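Local coordinates for protein probable hydrolase (Pseudomonas aeruginosa, PDB 3OM8) that is a probable alpha/beta-hydrolase, consistent with a 3-oxoadipate enol-lactonase that would open the lactone ring of its substrate by hydrolysis, at residues B[108-112]-B[203-209]; B[128-133]-B[195-201]; B[156-161]-B[176-180]. All blocks are in the same frame, centred on the assembly; numbering follows the deposited sequence.

All three contacts involve the helical insertion that follows strand 118-124 of this alpha/beta hydrolase or the chain leading back from it. Interaction 3 lies within the insertion: two helices meet through buried aromatic and aliphatic side chains. Interactions 1 and 2 concern the return to the sheet and touch each other, Gln108 and Leu204 both packing on Ala128. In interaction 2, partly buried, the chains leaving and re-entering the core domain meet by a backbone hydrogen bond, a bridging water and an arginine-tryptophan stack. Interaction 1, also partly buried, is largely apolar packing of the returning loop on helix 102-113, about 30 Å from interaction 3 between centres. Interactions 2 and 3 both reach the second subunit.

Interaction 1 (B[108-112]-B[203-209]); sequences QWLAL and QLARIER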
loop_
_atom_site.group_PDB
_atom_site.type_symbol
_atom_site.label_atom_id
_atom_site.label_comp_id
_atom_site.label_asym_id
_atom_site.label_seq_id
_atom_site.Cartn_x
_atom_site.Cartn_y
_atom_site.Cartn_z
ATOM N N GLN B 108 17.864 -7.548 3.334
ATOM C CA GLN B 108 17.574 -8.510 2.279
ATOM C C GLN B 108 18.717 -9.515 2.133
ATOM O O GLN B 108 18.473 -10.709 1.927
ATOM C CB GLN B 108 17.325 -7.794 0.957
ATOM C CG GLN B 108 16.102 -6.894 0.961
ATOM C CD GLN B 108 16.149 -5.876 -0.150
ATOM O OE1 GLN B 108 15.985 -6.213 -1.319
ATOM N NE2 GLN B 108 16.390 -4.619 0.206
ATOM N N TRP B 109 19.954 -9.025 2.259
ATOM C CA TRP B 109 21.141 -9.874 2.188
ATOM C C TRP B 109 21.171 -10.912 3.309
ATOM O O TRP B 109 21.426 -12.090 3.065
ATOM C CB TRP B 109 22.433 -9.038 2.222
ATOM C CG TRP B 109 23.665 -9.844 1.919
ATOM C CD1 TRP B 109 24.242 -10.022 0.698
ATOM C CD2 TRP B 109 24.460 -10.599 2.850
ATOM N NE1 TRP B 109 25.347 -10.831 0.807
ATOM C CE2 TRP B 109 25.502 -11.199 2.118
ATOM C CE3 TRP B 109 24.392 -10.824 4.228
ATOM C CZ2 TRP B 109 26.472 -12.006 2.718
ATOM C CZ3 TRP B 109 25.354 -11.628 4.822
ATOM C CH2 TRP B 109 26.379 -12.208 4.069
ATOM N N LEU B 110 20.922 -10.475 4.540
ATOM C CA LEU B 110 20.895 -11.406 5.659
ATOM C C LEU B 110 19.833 -12.491 5.438
ATOM O O LEU B 110 20.063 -13.665 5.729
ATOM C CB LEU B 110 20.653 -10.671 6.973
ATOM C CG LEU B 110 21.783 -9.734 7.379
ATOM C CD1 LEU B 110 21.330 -8.738 8.438
ATOM C CD2 LEU B 110 22.973 -10.546 7.865
ATOM N N ALA B 111 18.679 -12.103 4.905
ATOM C CA ALA B 111 17.601 -13.061 4.684
ATOM C C ALA B 111 18.003 -14.061 3.613
ATOM O O ALA B 111 17.585 -15.215 3.640
ATOM C CB ALA B 111 16.319 -12.350 4.292
ATOM N N LEU B 112 18.827 -13.619 2.673
ATOM C CA LEU B 112 19.274 -14.498 1.597
ATOM C C LEU B 112 20.433 -15.402 2.008
ATOM O O LEU B 112 20.494 -16.559 1.602
ATOM C CB LEU B 112 19.654 -13.683 0.359
ATOM C CG LEU B 112 18.484 -13.094 -0.433
ATOM C CD1 LEU B 112 18.973 -12.039 -1.405
ATOM C CD2 LEU B 112 17.735 -14.198 -1.163
ATOM N N GLN B 203 16.442 -12.672 -6.856
ATOM C CA GLN B 203 16.737 -13.569 -5.749
ATOM C C GLN B 203 15.689 -13.493 -4.646
ATOM O O GLN B 203 15.600 -14.393 -3.809
ATOM C CB GLN B 203 18.101 -13.234 -5.149
ATOM C CG GLN B 203 19.270 -13.345 -6.126
ATOM C CD GLN B 203 20.544 -12.736 -5.574
ATOM O OE1 GLN B 203 21.061 -11.758 -6.115
ATOM N NE2 GLN B 203 21.057 -13.309 -4.490
ATOM N N LEU B 204 14.905 -12.420 -4.637
ATOM C CA LEU B 204 13.935 -12.209 -3.568
ATOM C C LEU B 204 13.009 -13.417 -3.356
ATOM O O LEU B 204 12.718 -13.787 -2.216
ATOM C CB LEU B 204 13.108 -10.952 -3.834
ATOM C CG LEU B 204 13.897 -9.647 -3.878
ATOM C CD1 LEU B 204 12.944 -8.477 -4.006
ATOM C CD2 LEU B 204 14.779 -9.512 -2.639
ATOM N N ALA B 205 12.573 -14.037 -4.449
ATOM C CA ALA B 205 11.634 -15.163 -4.374
ATOM C C ALA B 205 12.115 -16.289 -3.454
ATOM O O ALA B 205 11.339 -17.157 -3.078
ATOM C CB ALA B 205 11.331 -15.708 -5.770
ATOM N N ARG B 206 13.392 -16.265 -3.085
ATOM C CA ARG B 206 13.966 -17.312 -2.243
ATOM C C ARG B 206 13.752 -17.047 -0.761
ATOM O O ARG B 206 13.807 -17.967 0.047
ATOM C CB ARG B 206 15.467 -17.463 -2.510
ATOM C CG ARG B 206 15.821 -17.897 -3.923
ATOM C CD ARG B 206 17.310 -17.715 -4.194
ATOM N NE ARG B 206 17.618 -17.892 -5.612
ATOM C CZ ARG B 206 18.742 -17.484 -6.196
ATOM N NH1 ARG B 206 18.928 -17.690 -7.494
ATOM N NH2 ARG B 206 19.677 -16.864 -5.485
ATOM N N ILE B 207 13.531 -15.788 -0.402
ATOM C CA ILE B 207 13.374 -15.418 0.998
ATOM C C ILE B 207 12.162 -16.113 1.634
ATOM O O ILE B 207 11.065 -16.114 1.073
ATOM C CB ILE B 207 13.258 -13.897 1.152
ATOM C CG1 ILE B 207 14.602 -13.246 0.833
ATOM C CG2 ILE B 207 12.792 -13.524 2.559
ATOM C CD1 ILE B 207 14.565 -11.746 0.761
ATOM N N GLU B 208 12.378 -16.712 2.802
ATOM C CA GLU B 208 11.317 -17.401 3.530
ATOM C C GLU B 208 11.131 -16.883 4.957
ATOM O O GLU B 208 10.514 -17.552 5.784
ATOM C CB GLU B 208 11.539 -18.921 3.529
ATOM C CG GLU B 208 12.968 -19.379 3.815
ATOM C CD GLU B 208 13.333 -19.328 5.295
ATOM O OE1 GLU B 208 13.073 -20.314 6.015
ATOM O OE2 GLU B 208 13.896 -18.305 5.734
ATOM N N ARG B 209 11.663 -15.696 5.242
ATOM C CA ARG B 209 11.375 -15.023 6.504
ATOM C C ARG B 209 10.113 -14.170 6.338
ATOM O O ARG B 209 9.874 -13.603 5.266
ATOM C CB ARG B 209 12.545 -14.131 6.957
ATOM C CG ARG B 209 13.918 -14.819 7.051
ATOM C CD ARG B 209 13.815 -16.240 7.597
ATOM N NE ARG B 209 13.212 -16.259 8.917
ATOM C CZ ARG B 209 12.363 -17.183 9.349
ATOM N NH1 ARG B 209 11.876 -17.088 10.574
ATOM N NH2 ARG B 209 12.003 -18.200 8.573
#
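Residues 108-112 form a continuous turn of helix 102-113, with the Leu112 N to Gln108 O bond at 3.0 Å. Opposite runs the loop 203-209, whose residues 204-206 have helical backbone angles before the chain extends at Ile207 on its way to strand 211-216. The backbones come closest at Leu112 and Ile207, with CA atoms 6.0 Å apart. Ile207 is wedged against the helix: its CG1 lies 4.0 Å from Ala111 CB and 3.8 Å from Leu112 CD2. Leu112 CD2 also reaches Gln203 O at 3.4 Å and Arg206 CB at 4.2 Å. Nearby, Leu204 CD2 packs 3.8 Å from Gln108 OE1, while Gln108 NE2 is hydrogen-bonded to Ser127 O and Gly104 O. Beyond Ile207, the aliphatic Arg209 CG comes within 4.4 Å of Ala111 CB, and Arg209 NE bonds to Ile118 O. Van der Waals packing therefore joins the loop to the helix that follows the probable nucleophile elbow, while Gln108 NE2 and Arg209 NE find their hydrogen-bond partners outside the contact.

Interaction 2 (B[128-133]-B[195-201]); sequences AWLGPA and VRDTDLR
This contact sits at the neck of the helical insertion of an alpha/beta hydrolase fold, where the chain leaving strand 118-124 passes the chain returning from helix 185-196. Both segments are largely irregular, with Trp129 (phi/psi -169/116°) and Asp199 (-141/95°) extended; 195-196 end the helix, and the peptide before Pro132 is cis. CA atoms pair at Ala128-Leu200 (4.9 Å), Trp129-Asp199 (4.6 Å) and Ala133-Arg196 (5.1 Å), with a wider gap at Leu130-Val195 (7.0 Å). One direct hydrogen bond joins the backbones, Leu200 N to Ala128 O at 2.8 Å. In the wider gap a water accepts from Leu130 N (2.8 Å) and donates to Val195 O (2.9 Å) and Thr198 O (2.6 Å). Leu130 CD1 packs on Val195 CG1 at 3.8 Å, and Ala133 CB meets Arg196 CG at 3.5 Å. Trp129, with chi1 t and chi2 75°, also packs on Tyr218 of the second subunit. The guanidinium of Arg201 (chi1-chi3 m, t, m) lies flat on its indole, planes at 10°, in a cation-pi stack with Arg201 CZ 3.9 Å from the centroid of the six-membered ring. Asp199, chi1 t, orients that arginine: its OD1 accepts from Arg201 N at 3.3 Å, an Asx turn, and from Arg201 NE at 2.8 Å, while Asp199 OD2 completes the salt bridge with Arg201 NH2 at 2.8 Å.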
loop_
_atom_site.group_PDB
_atom_site.type_symbol
_atom_site.label_atom_id
_atom_site.label_comp_id
_atom_site.label_asym_id
_atom_site.label_seq_id
_atom_site.Cartn_x
_atom_site.Cartn_y
_atom_site.Cartn_z
ATOM N N ALA B 128 15.643 -3.300 -3.828
ATOM C CA ALA B 128 16.442 -4.455 -4.205
ATOM C C ALA B 128 17.390 -4.118 -5.352
ATOM O O ALA B 128 18.226 -4.934 -5.730
ATOM C CB ALA B 128 15.548 -5.612 -4.590
ATOM N N TRP B 129 17.256 -2.919 -5.908
ATOM C CA TRP B 129 18.088 -2.520 -7.038
ATOM C C TRP B 129 17.961 -1.036 -7.324
ATOM O O TRP B 129 16.890 -0.556 -7.689
ATOM C CB TRP B 129 17.745 -3.328 -8.289
ATOM C CG TRP B 129 18.409 -2.820 -9.546
ATOM C CD1 TRP B 129 19.721 -2.970 -9.903
ATOM C CD2 TRP B 129 17.783 -2.090 -10.612
ATOM N NE1 TRP B 129 19.945 -2.380 -11.123
ATOM C CE2 TRP B 129 18.772 -1.834 -11.579
ATOM C CE3 TRP B 129 16.480 -1.634 -10.842
ATOM C CZ2 TRP B 129 18.501 -1.136 -12.758
ATOM C CZ3 TRP B 129 16.210 -0.944 -12.012
ATOM C CH2 TRP B 129 17.218 -0.700 -12.953
ATOM N N LEU B 130 19.072 -0.319 -7.164
ATOM C CA LEU B 130 19.081 1.129 -7.312
ATOM C C LEU B 130 19.884 1.610 -8.527
ATOM O O LEU B 130 20.297 2.765 -8.582
ATOM C CB LEU B 130 19.583 1.785 -6.020
ATOM C CG LEU B 130 18.641 1.587 -4.825
ATOM C CD1 LEU B 130 19.281 2.025 -3.515
ATOM C CD2 LEU B 130 17.357 2.350 -5.054
ATOM N N GLY B 131 20.091 0.721 -9.500
ATOM C CA GLY B 131 20.770 1.070 -10.739
ATOM C C GLY B 131 20.001 2.099 -11.549
ATOM O O GLY B 131 18.911 2.519 -11.143
ATOM N N PRO B 132 20.553 2.520 -12.702
ATOM C CA PRO B 132 21.829 2.083 -13.285
ATOM C C PRO B 132 23.017 2.401 -12.371
ATOM O O PRO B 132 22.958 3.363 -11.604
ATOM C CB PRO B 132 21.921 2.905 -14.578
ATOM C CG PRO B 132 20.517 3.299 -14.888
ATOM C CD PRO B 132 19.895 3.532 -13.545
ATOM N N ALA B 133 24.076 1.601 -12.450
ATOM C CA ALA B 133 25.242 1.774 -11.572
ATOM C C ALA B 133 26.002 3.097 -11.774
ATOM O O ALA B 133 26.626 3.608 -10.840
ATOM C CB ALA B 133 26.188 0.583 -11.707
ATOM N N VAL B 195 26.007 -0.400 -2.635
ATOM C CA VAL B 195 24.748 -0.126 -3.323
ATOM C C VAL B 195 24.873 -0.332 -4.829
ATOM O O VAL B 195 24.050 -1.001 -5.449
ATOM C CB VAL B 195 24.289 1.319 -3.080
ATOM C CG1 VAL B 195 23.072 1.616 -3.910
ATOM C CG2 VAL B 195 24.009 1.546 -1.614
ATOM N N ARG B 196 25.912 0.253 -5.411
ATOM C CA ARG B 196 26.164 0.147 -6.845
ATOM C C ARG B 196 26.123 -1.293 -7.349
ATOM O O ARG B 196 25.521 -1.574 -8.381
ATOM C CB ARG B 196 27.517 0.784 -7.191
ATOM C CG ARG B 196 27.896 0.708 -8.658
ATOM C CD ARG B 196 29.411 0.899 -8.831
ATOM N NE ARG B 196 30.138 -0.103 -8.057
ATOM C CZ ARG B 196 31.355 0.057 -7.548
ATOM N NH1 ARG B 196 32.028 1.191 -7.726
ATOM N NH2 ARG B 196 31.898 -0.928 -6.851
ATOM N N ASP B 197 26.758 -2.201 -6.616
ATOM C CA ASP B 197 26.903 -3.582 -7.071
ATOM C C ASP B 197 25.678 -4.442 -6.807
ATOM O O ASP B 197 25.665 -5.631 -7.112
ATOM C CB ASP B 197 28.121 -4.229 -6.412
ATOM C CG ASP B 197 29.427 -3.549 -6.801
ATOM O OD1 ASP B 197 29.459 -2.852 -7.846
ATOM O OD2 ASP B 197 30.424 -3.720 -6.058
ATOM N N THR B 198 24.641 -3.843 -6.242
ATOM C CA THR B 198 23.507 -4.619 -5.765
ATOM C C THR B 198 22.349 -4.744 -6.751
ATOM O O THR B 198 21.783 -3.741 -7.188
ATOM C CB THR B 198 22.964 -4.026 -4.465
ATOM O OG1 THR B 198 23.946 -4.182 -3.435
ATOM C CG2 THR B 198 21.675 -4.732 -4.059
ATOM N N ASP B 199 22.000 -5.981 -7.093
ATOM C CA ASP B 199 20.715 -6.261 -7.730
ATOM C C ASP B 199 20.114 -7.564 -7.192
ATOM O O ASP B 199 20.431 -8.646 -7.676
ATOM C CB ASP B 199 20.835 -6.316 -9.256
ATOM C CG ASP B 199 19.472 -6.425 -9.939
ATOM O OD1 ASP B 199 18.447 -6.426 -9.231
ATOM O OD2 ASP B 199 19.418 -6.497 -11.182
ATOM N N LEU B 200 19.242 -7.458 -6.194
ATOM C CA LEU B 200 18.678 -8.643 -5.555
ATOM C C LEU B 200 17.355 -9.109 -6.173
ATOM O O LEU B 200 16.830 -10.149 -5.790
ATOM C CB LEU B 200 18.515 -8.413 -4.047
ATOM C CG LEU B 200 19.812 -8.013 -3.348
ATOM C CD1 LEU B 200 19.610 -7.848 -1.857
ATOM C CD2 LEU B 200 20.909 -9.051 -3.636
ATOM N N ARG B 201 16.829 -8.351 -7.131
ATOM C CA ARG B 201 15.475 -8.589 -7.651
ATOM C C ARG B 201 15.169 -10.062 -7.970
ATOM O O ARG B 201 14.154 -10.596 -7.541
ATOM C CB ARG B 201 15.190 -7.702 -8.871
ATOM C CG ARG B 201 15.147 -6.196 -8.578
ATOM C CD ARG B 201 15.027 -5.374 -9.864
ATOM N NE ARG B 201 16.211 -5.522 -10.707
ATOM C CZ ARG B 201 16.302 -5.090 -11.962
ATOM N NH1 ARG B 201 15.271 -4.482 -12.537
ATOM N NH2 ARG B 201 17.427 -5.274 -12.650
HETATM O O HOH W 1 21.756 -1.128 -7.293
#

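Interaction 3 (B[156-161]-B[176-180]); sequences FLGNWF and FRAML
Residues 156-160 are the last turn of helix 150-160, and 176-180 belong to helix 171-181. Their short axes run closer to antiparallel than parallel, at 139°, and approach to 11.0 Å, a spacing filled by large side chains. The nearest CA pairs are Leu157-Arg177 (7.0 Å) and Phe156-Leu180 (8.2 Å). Phe156, chi1 m, brings CD2 to 3.6 Å from Leu180 CD2. Leu157, in the mt rotamer, inserts between the helices: its CD2 lies 4.0 Å from Phe176 CB and 3.9 Å from Leu180 CD1, while its CD1 sits over one face of the Arg177 guanidinium, 3.4 Å from Arg177 CZ. Arg177 NE is salt-bridged to Glu174. The next two residues meet the second subunit: Gly158 O accepts a hydrogen bond from Arg201 NH1 of that subunit, and Asn159 packs on Trp129 of the same subunit. These helices belong to the insertion, or cap, of the alpha/beta hydrolase fold. Trp160, with chi1 m and chi2 near -4°, places CZ3 3.6 Å from Leu180 CD1 and 3.8 Å from Phe176 CD1; its ring also meets His246, the histidine of a probable Ser-His-Asp triad. At Phe161 the chain leaves helical geometry (phi/psi -117/149°), and the edge of its ring points at the face of Phe176 in a T-shaped pair, centroids 5.7 Å apart and planes at 73°.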
loop_
_atom_site.group_PDB
_atom_site.type_symbol
_atom_site.label_atom_id
_atom_site.label_comp_id
_atom_site.label_asym_id
_atom_site.label_seq_id
_atom_site.Cartn_x
_atom_site.Cartn_y
_atom_site.Cartn_z
ATOM N N PHE B 156 21.708 15.023 0.240
ATOM C CA PHE B 156 20.902 14.094 1.012
ATOM C C PHE B 156 19.664 14.739 1.623
ATOM O O PHE B 156 18.558 14.231 1.457
ATOM C CB PHE B 156 21.713 13.463 2.127
ATOM C CG PHE B 156 22.628 12.371 1.673
ATOM C CD1 PHE B 156 22.141 11.090 1.450
ATOM C CD2 PHE B 156 23.988 12.617 1.499
ATOM C CE1 PHE B 156 22.987 10.072 1.052
ATOM C CE2 PHE B 156 24.838 11.606 1.099
ATOM C CZ PHE B 156 24.339 10.327 0.879
ATOM N N LEU B 157 19.854 15.833 2.355
ATOM C CA LEU B 157 18.732 16.484 3.022
ATOM C C LEU B 157 17.649 16.855 2.017
ATOM O O LEU B 157 16.463 16.760 2.306
ATOM C CB LEU B 157 19.187 17.720 3.797
ATOM C CG LEU B 157 20.116 17.459 4.984
ATOM C CD1 LEU B 157 20.592 18.772 5.580
ATOM C CD2 LEU B 157 19.434 16.607 6.042
ATOM N N GLY B 158 18.065 17.260 0.827
ATOM C CA GLY B 158 17.137 17.653 -0.209
ATOM C C GLY B 158 16.302 16.497 -0.725
ATOM O O GLY B 158 15.153 16.704 -1.115
ATOM N N ASN B 159 16.870 15.290 -0.730
ATOM C CA ASN B 159 16.133 14.096 -1.149
ATOM C C ASN B 159 15.357 13.441 -0.017
ATOM O O ASN B 159 14.392 12.722 -0.262
ATOM C CB ASN B 159 17.069 13.048 -1.755
ATOM C CG ASN B 159 17.616 13.468 -3.103
ATOM O OD1 ASN B 159 16.988 13.262 -4.147
ATOM N ND2 ASN B 159 18.789 14.070 -3.085
ATOM N N TRP B 160 15.803 13.676 1.211
ATOM C CA TRP B 160 15.281 12.980 2.383
ATOM C C TRP B 160 14.016 13.629 2.925
ATOM O O TRP B 160 13.136 12.950 3.425
ATOM C CB TRP B 160 16.307 12.992 3.505
ATOM C CG TRP B 160 17.413 11.989 3.396
ATOM C CD1 TRP B 160 17.565 11.021 2.449
ATOM C CD2 TRP B 160 18.526 11.861 4.287
ATOM N NE1 TRP B 160 18.709 10.298 2.698
ATOM C CE2 TRP B 160 19.310 10.790 3.826
ATOM C CE3 TRP B 160 18.928 12.544 5.439
ATOM C CZ2 TRP B 160 20.467 10.384 4.475
ATOM C CZ3 TRP B 160 20.077 12.138 6.084
ATOM C CH2 TRP B 160 20.835 11.072 5.599
ATOM N N PHE B 161 13.943 14.948 2.859
ATOM C CA PHE B 161 12.853 15.647 3.506
ATOM C C PHE B 161 11.961 16.395 2.528
ATOM O O PHE B 161 12.422 16.865 1.474
ATOM C CB PHE B 161 13.381 16.611 4.578
ATOM C CG PHE B 161 14.079 15.928 5.711
ATOM C CD1 PHE B 161 13.370 15.176 6.627
ATOM C CD2 PHE B 161 15.450 16.022 5.850
ATOM C CE1 PHE B 161 14.015 14.532 7.670
ATOM C CE2 PHE B 161 16.096 15.382 6.884
ATOM C CZ PHE B 161 15.383 14.644 7.798
ATOM N N PHE B 176 19.983 15.754 11.515
ATOM C CA PHE B 176 20.433 14.959 10.372
ATOM C C PHE B 176 21.520 15.681 9.559
ATOM O O PHE B 176 22.410 15.049 9.004
ATOM C CB PHE B 176 19.262 14.526 9.484
ATOM C CG PHE B 176 18.481 13.365 10.051
ATOM C CD1 PHE B 176 18.771 12.062 9.673
ATOM C CD2 PHE B 176 17.489 13.575 10.989
ATOM C CE1 PHE B 176 18.072 10.998 10.206
ATOM C CE2 PHE B 176 16.792 12.510 11.530
ATOM C CZ PHE B 176 17.078 11.223 11.135
ATOM N N ARG B 177 21.452 17.002 9.484
ATOM C CA ARG B 177 22.522 17.735 8.828
ATOM C C ARG B 177 23.841 17.446 9.548
ATOM O O ARG B 177 24.854 17.161 8.912
ATOM C CB ARG B 177 22.242 19.237 8.801
ATOM C CG ARG B 177 23.290 20.017 8.019
ATOM C CD ARG B 177 23.064 21.510 8.098
ATOM N NE ARG B 177 21.711 21.852 7.681
ATOM C CZ ARG B 177 21.344 22.033 6.417
ATOM N NH1 ARG B 177 22.243 21.904 5.440
ATOM N NH2 ARG B 177 20.079 22.340 6.134
ATOM N N ALA B 178 23.820 17.483 10.877
ATOM C CA ALA B 178 25.038 17.241 11.639
ATOM C C ALA B 178 25.574 15.830 11.438
ATOM O O ALA B 178 26.778 15.638 11.386
ATOM C CB ALA B 178 24.841 17.540 13.108
HETATM N N MSE B 179 24.691 14.846 11.300
HETATM C CA MSE B 179 25.143 13.472 11.087
HETATM C C MSE B 179 25.898 13.361 9.778
HETATM O O MSE B 179 26.921 12.681 9.691
HETATM C CB MSE B 179 23.962 12.503 11.045
HETATM C CG MSE B 179 23.209 12.352 12.353
HETATM SE SE MSE B 179 21.656 11.150 12.179
HETATM C CE MSE B 179 21.095 11.198 14.043
ATOM N N LEU B 180 25.359 14.011 8.756
ATOM C CA LEU B 180 25.967 14.017 7.441
ATOM C C LEU B 180 27.322 14.721 7.479
ATOM O O LEU B 180 28.322 14.165 7.028
ATOM C CB LEU B 180 25.025 14.684 6.435
ATOM C CG LEU B 180 23.850 13.775 6.051
ATOM C CD1 LEU B 180 22.649 14.553 5.496
ATOM C CD2 LEU B 180 24.325 12.697 5.073
#